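Local coordinates for PUM-HD domain-containing protein (Caenorhabditis elegans, PDB 7CGF) that probably binds the 3' untranslated regions of messenger RNAs through its Pumilio homology domain, a curved stack of helical repeats seen here with RNA bound, at residues A[270-273]-A[274-278]; A[279-282]-A[283-286]; A[242-245]-A[246-250]. The protein carries 2 engineered substitutions. All coordinates share one frame; numbering follows the deposited sequence.

Overall arrangement
Three short helical contacts, each joining neighbours in sequence, succeed one another along two adjoining predicted Pumilio repeats; none closes a long loop, and none nests in or crosses another. From the N terminus, contact 3 (242-250) comes first, capping and opening helix 243-255. Contact 1 (270-278) follows on helix 266-276, which presents a glutamate to the RNA, and contact 2 (279-286) begins the next helix almost at once. Cys273 of contact 1 packs on Ile249 and Val250 of contact 3 and also on Ile285 of contact 2. Contacts 2 and 3 meet directly, where Tyr280 OH probably hydrogen-bonds Glu243 OE2 at 2.6 Å, so helices 243-255 and 279-290 are tied side by side.

Contact 1. Residues A[270-273]-A[274-278]; sequences IEKC and LEQGA. With nucleotides of chain B.
Lys272 lays the end of its side chain alongside that of Gln276, one turn further on in helix 266-276 of a predicted Pumilio repeat, with CE 3.6 Å from Gln276 CG. The two chains run side by side and point the same way: Lys272 has CG anti to its own backbone N (chi1 -173°) and then bends at chi2, which brings the aliphatic part alongside the Gln276 chain. Water 2 binds their ends together, accepting from Lys272 NZ and Gln276 NE2 and donating to Glu275 OE1. The ammonium group also makes a salt bridge with Glu239 on helix 230-240, linking this helix to the preceding repeat. With an alanine here, Glu239 would probably lose its charged mate and the Gln276 side chain, deprived of one apolar neighbour, would be freer to turn.

Glu271 reaches out to the RNA. Its extended chain brings a single oxygen to the Watson-Crick edge of G2 of chain B, where OE2 accepts from N1 at 2.7 Å and from N2 at 2.9 Å. One acceptor oxygen shared by N1 and N2 suits guanine, consistent with the glutamate that reads guanine in Pumilio repeats. The other oxygen, OE1, stays 4.5 Å from Glu275 OE2, and water 1 stands between these like charges. Lys315, in a salt bridge with Glu275, is likely to ease the repulsion further. On the buried side, Ile270 and Leu274 brush CG2 against CD1, and Leu274 also rests on Met316 of helix 309-319. Regular backbone bonds run as far as Gln276 N to Lys272 O; beyond them Gly277 leaves helical geometry, and its N makes a weak bond to Cys273 O at 2.7 Å.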
loop_
_atom_site.group_PDB
_atom_site.type_symbol
_atom_site.label_atom_id
_atom_site.label_comp_id
_atom_site.label_asym_id
_atom_site.label_seq_id
_atom_site.Cartn_x
_atom_site.Cartn_y
_atom_site.Cartn_z
ATOM N N ILE A 270 -12.667 1.071 -15.460
ATOM C CA ILE A 270 -12.641 1.282 -16.910
ATOM C C ILE A 270 -11.516 2.235 -17.280
ATOM O O ILE A 270 -10.815 2.028 -18.272
ATOM C CB ILE A 270 -13.988 1.809 -17.434
ATOM C CG1 ILE A 270 -15.133 0.939 -16.975
ATOM C CG2 ILE A 270 -13.966 1.874 -18.973
ATOM C CD1 ILE A 270 -16.466 1.429 -17.482
ATOM N N GLU A 271 -11.329 3.300 -16.494
ATOM C CA GLU A 271 -10.245 4.227 -16.779
ATOM C C GLU A 271 -8.902 3.518 -16.764
ATOM O O GLU A 271 -8.047 3.773 -17.619
ATOM C CB GLU A 271 -10.260 5.382 -15.780
ATOM C CG GLU A 271 -11.480 6.263 -15.940
ATOM C CD GLU A 271 -11.363 7.568 -15.165
ATOM O OE1 GLU A 271 -10.234 8.096 -15.044
ATOM O OE2 GLU A 271 -12.400 8.059 -14.675
ATOM N N LYS A 272 -8.709 2.604 -15.809
ATOM C CA LYS A 272 -7.447 1.885 -15.729
ATOM C C LYS A 272 -7.237 1.018 -16.960
ATOM O O LYS A 272 -6.109 0.899 -17.460
ATOM C CB LYS A 272 -7.407 1.036 -14.457
ATOM C CG LYS A 272 -6.067 0.376 -14.187
ATOM C CD LYS A 272 -5.029 1.387 -13.729
ATOM C CE LYS A 272 -3.701 0.690 -13.439
ATOM N NZ LYS A 272 -2.643 1.639 -13.008
ATOM N N CYS A 273 -8.303 0.378 -17.441
ATOM C CA CYS A 273 -8.216 -0.388 -18.687
ATOM C C CYS A 273 -7.748 0.482 -19.843
ATOM O O CYS A 273 -6.968 0.035 -20.697
ATOM C CB CYS A 273 -9.567 -0.998 -19.036
ATOM S SG CYS A 273 -10.107 -2.338 -17.952
ATOM N N LEU A 274 -8.242 1.716 -19.906
ATOM C CA LEU A 274 -7.894 2.586 -21.027
ATOM C C LEU A 274 -6.463 3.096 -20.921
ATOM O O LEU A 274 -5.806 3.306 -21.947
ATOM C CB LEU A 274 -8.881 3.750 -21.098
ATOM C CG LEU A 274 -10.309 3.370 -21.483
ATOM C CD1 LEU A 274 -11.266 4.473 -21.065
ATOM C CD2 LEU A 274 -10.449 3.083 -22.986
ATOM N N GLU A 275 -5.969 3.300 -19.697
ATOM C CA GLU A 275 -4.598 3.752 -19.480
ATOM C C GLU A 275 -3.593 2.625 -19.696
ATOM O O GLU A 275 -2.509 2.854 -20.242
ATOM C CB GLU A 275 -4.463 4.326 -18.064
ATOM C CG GLU A 275 -5.400 5.488 -17.768
ATOM C CD GLU A 275 -5.518 5.814 -16.278
ATOM O OE1 GLU A 275 -5.162 4.968 -15.424
ATOM O OE2 GLU A 275 -5.975 6.929 -15.955
ATOM N N GLN A 276 -3.940 1.403 -19.295
ATOM C CA GLN A 276 -3.019 0.268 -19.336
ATOM C C GLN A 276 -3.209 -0.641 -20.538
ATOM O O GLN A 276 -2.305 -1.429 -20.847
ATOM C CB GLN A 276 -3.176 -0.585 -18.073
ATOM C CG GLN A 276 -2.731 0.115 -16.816
ATOM C CD GLN A 276 -1.240 0.004 -16.598
ATOM O OE1 GLN A 276 -0.597 -0.925 -17.094
ATOM N NE2 GLN A 276 -0.677 0.949 -15.853
ATOM N N GLY A 277 -4.354 -0.572 -21.209
ATOM C CA GLY A 277 -4.674 -1.556 -22.219
ATOM C C GLY A 277 -4.013 -1.273 -23.558
ATOM O O GLY A 277 -3.712 -0.133 -23.912
ATOM N N ALA A 278 -3.791 -2.350 -24.305
ATOM C CA ALA A 278 -3.277 -2.237 -25.658
ATOM C C ALA A 278 -4.371 -1.740 -26.593
ATOM O O ALA A 278 -5.556 -1.695 -26.248
ATOM C CB ALA A 278 -2.744 -3.580 -26.145
ATOM P P G B 2 -16.367 16.440 -7.713
ATOM O OP1 G B 2 -16.348 16.715 -6.258
ATOM O OP2 G B 2 -15.240 16.921 -8.530
ATOM O "O5'" G B 2 -16.437 14.848 -7.842
ATOM C "C5'" G B 2 -17.585 14.139 -7.409
ATOM C "C4'" G B 2 -17.374 12.651 -7.532
ATOM O "O4'" G B 2 -17.215 12.300 -8.928
ATOM C "C3'" G B 2 -16.115 12.117 -6.872
ATOM O "O3'" G B 2 -16.293 11.940 -5.479
ATOM C "C2'" G B 2 -15.855 10.825 -7.653
ATOM O "O2'" G B 2 -16.712 9.779 -7.220
ATOM C "C1'" G B 2 -16.293 11.234 -9.060
ATOM N N9 G B 2 -15.152 11.665 -9.887
ATOM C C8 G B 2 -14.465 12.859 -9.890
ATOM N N7 G B 2 -13.481 12.895 -10.750
ATOM C C5 G B 2 -13.510 11.641 -11.355
ATOM C C6 G B 2 -12.694 11.078 -12.370
ATOM O O6 G B 2 -11.742 11.580 -12.974
ATOM N N1 G B 2 -13.094 9.774 -12.681
ATOM C C2 G B 2 -14.142 9.118 -12.098
ATOM N N2 G B 2 -14.354 7.863 -12.527
ATOM N N3 G B 2 -14.904 9.626 -11.132
ATOM C C4 G B 2 -14.532 10.884 -10.831
HETATM O O HOH W 1 -7.577 7.476 -13.818
HETATM O O HOH W 2 -2.468 3.543 -15.304
#

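Contact 2. Residues A[279-282]-A[283-286]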
loop_
_atom_site.group_PDB
_atom_site.type_symbol
_atom_site.label_atom_id
_atom_site.label_comp_id
_atom_site.label_asym_id
_atom_site.label_seq_id
_atom_site.Cartn_x
_atom_site.Cartn_y
_atom_site.Cartn_z
ATOM N N VAL A 279 -3.962 -1.394 -27.816
ATOM C CA VAL A 279 -4.914 -0.832 -28.768
ATOM C C VAL A 279 -6.096 -1.773 -28.978
ATOM O O VAL A 279 -7.240 -1.323 -29.107
ATOM C CB VAL A 279 -4.210 -0.493 -30.094
ATOM C CG1 VAL A 279 -5.218 0.025 -31.120
ATOM C CG2 VAL A 279 -3.105 0.520 -29.852
ATOM N N TYR A 280 -5.861 -3.091 -28.995
ATOM C CA TYR A 280 -6.987 -3.973 -29.283
ATOM C C TYR A 280 -7.990 -4.018 -28.131
ATOM O O TYR A 280 -9.175 -4.303 -28.366
ATOM C CB TYR A 280 -6.505 -5.380 -29.663
ATOM C CG TYR A 280 -6.057 -6.309 -28.545
ATOM C CD1 TYR A 280 -5.094 -5.926 -27.623
ATOM C CD2 TYR A 280 -6.588 -7.583 -28.443
ATOM C CE1 TYR A 280 -4.680 -6.796 -26.614
ATOM C CE2 TYR A 280 -6.170 -8.452 -27.462
ATOM C CZ TYR A 280 -5.235 -8.053 -26.539
ATOM O OH TYR A 280 -4.832 -8.927 -25.537
ATOM N N HIS A 281 -7.554 -3.681 -26.916
ATOM C CA HIS A 281 -8.478 -3.570 -25.786
ATOM C C HIS A 281 -9.265 -2.269 -25.840
ATOM O O HIS A 281 -10.477 -2.252 -25.571
ATOM C CB HIS A 281 -7.714 -3.632 -24.473
ATOM C CG HIS A 281 -7.195 -4.989 -24.147
ATOM N ND1 HIS A 281 -6.049 -5.185 -23.409
ATOM C CD2 HIS A 281 -7.668 -6.219 -24.447
ATOM C CE1 HIS A 281 -5.838 -6.479 -23.269
ATOM N NE2 HIS A 281 -6.807 -7.128 -23.881
ATOM N N LYS A 282 -8.575 -1.173 -26.163
ATOM C CA LYS A 282 -9.254 0.098 -26.380
ATOM C C LYS A 282 -10.298 -0.025 -27.479
ATOM O O LYS A 282 -11.391 0.540 -27.375
ATOM C CB LYS A 282 -8.231 1.181 -26.726
ATOM C CG LYS A 282 -7.273 1.540 -25.601
ATOM C CD LYS A 282 -6.091 2.336 -26.139
ATOM C CE LYS A 282 -5.133 2.699 -25.037
ATOM N NZ LYS A 282 -4.017 3.563 -25.524
ATOM N N SER A 283 -9.989 -0.788 -28.533
ATOM C CA SER A 283 -10.951 -1.009 -29.611
ATOM C C SER A 283 -12.225 -1.683 -29.105
ATOM O O SER A 283 -13.328 -1.362 -29.562
ATOM C CB SER A 283 -10.281 -1.841 -30.719
ATOM O OG SER A 283 -11.197 -2.297 -31.696
ATOM N N MET A 284 -12.099 -2.635 -28.174
ATOM C CA MET A 284 -13.283 -3.301 -27.636
ATOM C C MET A 284 -14.152 -2.341 -26.832
ATOM O O MET A 284 -15.386 -2.383 -26.933
ATOM C CB MET A 284 -12.865 -4.485 -26.771
ATOM C CG MET A 284 -12.175 -5.562 -27.581
ATOM S SD MET A 284 -11.482 -6.803 -26.506
ATOM C CE MET A 284 -12.986 -7.306 -25.668
ATOM N N ILE A 285 -13.525 -1.494 -26.010
ATOM C CA ILE A 285 -14.275 -0.537 -25.194
ATOM C C ILE A 285 -14.923 0.521 -26.080
ATOM O O ILE A 285 -16.110 0.828 -25.929
ATOM C CB ILE A 285 -13.360 0.097 -24.130
ATOM C CG1 ILE A 285 -12.836 -0.976 -23.177
ATOM C CG2 ILE A 285 -14.101 1.199 -23.353
ATOM C CD1 ILE A 285 -11.710 -0.488 -22.258
ATOM N N VAL A 286 -14.161 1.072 -27.033
ATOM C CA VAL A 286 -14.721 2.050 -27.974
ATOM C C VAL A 286 -15.886 1.453 -28.762
ATOM O O VAL A 286 -16.932 2.093 -28.940
ATOM C CB VAL A 286 -13.622 2.586 -28.908
ATOM C CG1 VAL A 286 -14.237 3.437 -30.014
ATOM C CG2 VAL A 286 -12.613 3.410 -28.124
#
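Val279 opens the first turn of helix 279-290, whose residues 279-286 lie in a predicted Pumilio repeat, by accepting at its O the backbone N of Ser283 at 2.9 Å; Ser283 CB lies close to the same carbonyl oxygen. Tyr280 O comes next. It receives a weak bond from Met284 N and is brushed by Met284 CG at 3.3 Å, so the start of the methionine chain lies against the backbone of the preceding turn. The phenol of Tyr280 turns towards the preceding repeat, where its OH is hydrogen-bonded to Glu243, while the two rings of Tyr280 and His281 lie face to face, offset and somewhat tilted, with Tyr280 CE1 3.4 Å above the centre of the His281 ring.

His281 therefore has one face occupied by the tyrosine, and Met284 SD approaches at the ring's edge, 4.4 Å from CD2. Met284 has CG anti to its carbonyl carbon (chi1 -65°) and an extended chi2, a course that carries the sulfur past Tyr280 O to the imidazole. Helix 243-255 packs here too, with Met247 touching both rings. Lys282 leaves the helix on another side, toward the following repeat, its NZ hydrogen-bonded to Gln319 O. Its own carbonyl is gripped firmly: Val286 N donates to Lys282 O in a nearly straight bond of 172°, and Val286 CG2 sits 3.2 Å from that oxygen.

Contact 3. Residues A[242-245]-A[246-250]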
loop_
_atom_site.group_PDB
_atom_site.type_symbol
_atom_site.label_atom_id
_atom_site.label_comp_id
_atom_site.label_asym_id
_atom_site.label_seq_id
_atom_site.Cartn_x
_atom_site.Cartn_y
_atom_site.Cartn_z
ATOM N N SER A 242 -1.669 -10.976 -16.074
ATOM C CA SER A 242 -1.280 -11.471 -17.384
ATOM C C SER A 242 -2.094 -10.787 -18.477
ATOM O O SER A 242 -3.107 -10.127 -18.231
ATOM C CB SER A 242 -1.476 -12.981 -17.472
ATOM O OG SER A 242 -2.850 -13.341 -17.446
ATOM N N GLU A 243 -1.639 -10.966 -19.714
ATOM C CA GLU A 243 -2.417 -10.484 -20.843
ATOM C C GLU A 243 -3.798 -11.128 -20.866
ATOM O O GLU A 243 -4.792 -10.477 -21.214
ATOM C CB GLU A 243 -1.649 -10.762 -22.138
ATOM C CG GLU A 243 -2.255 -10.124 -23.366
ATOM C CD GLU A 243 -2.191 -8.611 -23.334
ATOM O OE1 GLU A 243 -1.289 -8.065 -22.672
ATOM O OE2 GLU A 243 -3.058 -7.966 -23.970
ATOM N N GLU A 244 -3.882 -12.411 -20.502
ATOM C CA GLU A 244 -5.182 -13.070 -20.427
ATOM C C GLU A 244 -6.063 -12.439 -19.353
ATOM O O GLU A 244 -7.282 -12.305 -19.544
ATOM C CB GLU A 244 -5.013 -14.566 -20.154
ATOM C CG GLU A 244 -6.324 -15.331 -20.283
ATOM C CD GLU A 244 -6.246 -16.762 -19.781
ATOM O OE1 GLU A 244 -5.130 -17.240 -19.479
ATOM O OE2 GLU A 244 -7.313 -17.409 -19.695
ATOM N N ASP A 245 -5.471 -12.088 -18.201
ATOM C CA ASP A 245 -6.231 -11.394 -17.164
ATOM C C ASP A 245 -6.817 -10.099 -17.697
ATOM O O ASP A 245 -7.994 -9.801 -17.461
ATOM C CB ASP A 245 -5.352 -11.086 -15.953
ATOM C CG ASP A 245 -4.913 -12.329 -15.216
ATOM O OD1 ASP A 245 -5.693 -13.313 -15.155
ATOM O OD2 ASP A 245 -3.787 -12.287 -14.682
ATOM N N ARG A 246 -6.010 -9.318 -18.426
ATOM C CA ARG A 246 -6.528 -8.072 -18.985
ATOM C C ARG A 246 -7.588 -8.346 -20.041
ATOM O O ARG A 246 -8.601 -7.642 -20.100
ATOM C CB ARG A 246 -5.396 -7.219 -19.556
ATOM C CG ARG A 246 -4.667 -6.387 -18.518
ATOM C CD ARG A 246 -3.565 -5.542 -19.121
ATOM N NE ARG A 246 -2.525 -6.362 -19.739
ATOM C CZ ARG A 246 -1.579 -6.976 -19.040
ATOM N NH1 ARG A 246 -1.558 -6.854 -17.716
ATOM N NH2 ARG A 246 -0.659 -7.712 -19.656
ATOM N N MET A 247 -7.394 -9.383 -20.870
ATOM C CA MET A 247 -8.421 -9.718 -21.850
ATOM C C MET A 247 -9.732 -10.091 -21.168
ATOM O O MET A 247 -10.806 -9.628 -21.572
ATOM C CB MET A 247 -7.930 -10.845 -22.771
ATOM C CG MET A 247 -9.001 -11.426 -23.691
ATOM S SD MET A 247 -9.691 -10.164 -24.780
ATOM C CE MET A 247 -8.241 -9.379 -25.306
ATOM N N VAL A 248 -9.669 -10.902 -20.107
ATOM C CA VAL A 248 -10.901 -11.284 -19.433
ATOM C C VAL A 248 -11.575 -10.048 -18.848
ATOM O O VAL A 248 -12.801 -9.882 -18.953
ATOM C CB VAL A 248 -10.609 -12.353 -18.362
ATOM C CG1 VAL A 248 -11.812 -12.549 -17.466
ATOM C CG2 VAL A 248 -10.246 -13.671 -19.032
ATOM N N ILE A 249 -10.782 -9.152 -18.250
ATOM C CA ILE A 249 -11.352 -7.964 -17.610
ATOM C C ILE A 249 -11.945 -7.034 -18.658
ATOM O O ILE A 249 -13.080 -6.568 -18.526
ATOM C CB ILE A 249 -10.298 -7.256 -16.744
ATOM C CG1 ILE A 249 -10.020 -8.088 -15.485
ATOM C CG2 ILE A 249 -10.778 -5.865 -16.337
ATOM C CD1 ILE A 249 -8.837 -7.584 -14.683
ATOM N N VAL A 250 -11.203 -6.793 -19.745
ATOM C CA VAL A 250 -11.682 -5.864 -20.767
ATOM C C VAL A 250 -12.907 -6.424 -21.464
ATOM O O VAL A 250 -13.820 -5.673 -21.832
ATOM C CB VAL A 250 -10.549 -5.549 -21.761
ATOM C CG1 VAL A 250 -11.092 -4.842 -23.007
ATOM C CG2 VAL A 250 -9.477 -4.720 -21.067
#
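A capping box begins helix 243-255, built from Ser242 at the N-cap and Asp245 three residues on; residues 242-250 lie in a predicted Pumilio repeat. Asp245 N donates to Ser242 OG at 3.0 Å, and Ser242 N returns a bond to Asp245 OD2 at 2.9 Å, reaching that oxygen on its anti side, though 32° out of the carboxylate plane. Two amides at the helix start are thus satisfied by side chains.

Across the first turn, Arg246 N donates to Ser242 O, and the arginine then bends at chi3, bringing its guanidinium back over the same carbonyl: Ser242 O lies 3.5 Å from the guanidinium plane, over its centre. Glu243 arrives at the edge instead. Its OE1 lies in the guanidinium plane, whereas NH2 reaches it from above the carboxylate plane, the two planes being 66° apart. Glu243 has its second partner in Tyr280 of helix 279-290. Arg246 NH1 bonds the carbonyls of Ile238 and Gly241, tying the cap to the end of helix 230-240. The salt-bridge hydrogen bond is fairly straight (164°), Arg246 NH2 to Glu243 OE1 measuring 3.1 Å.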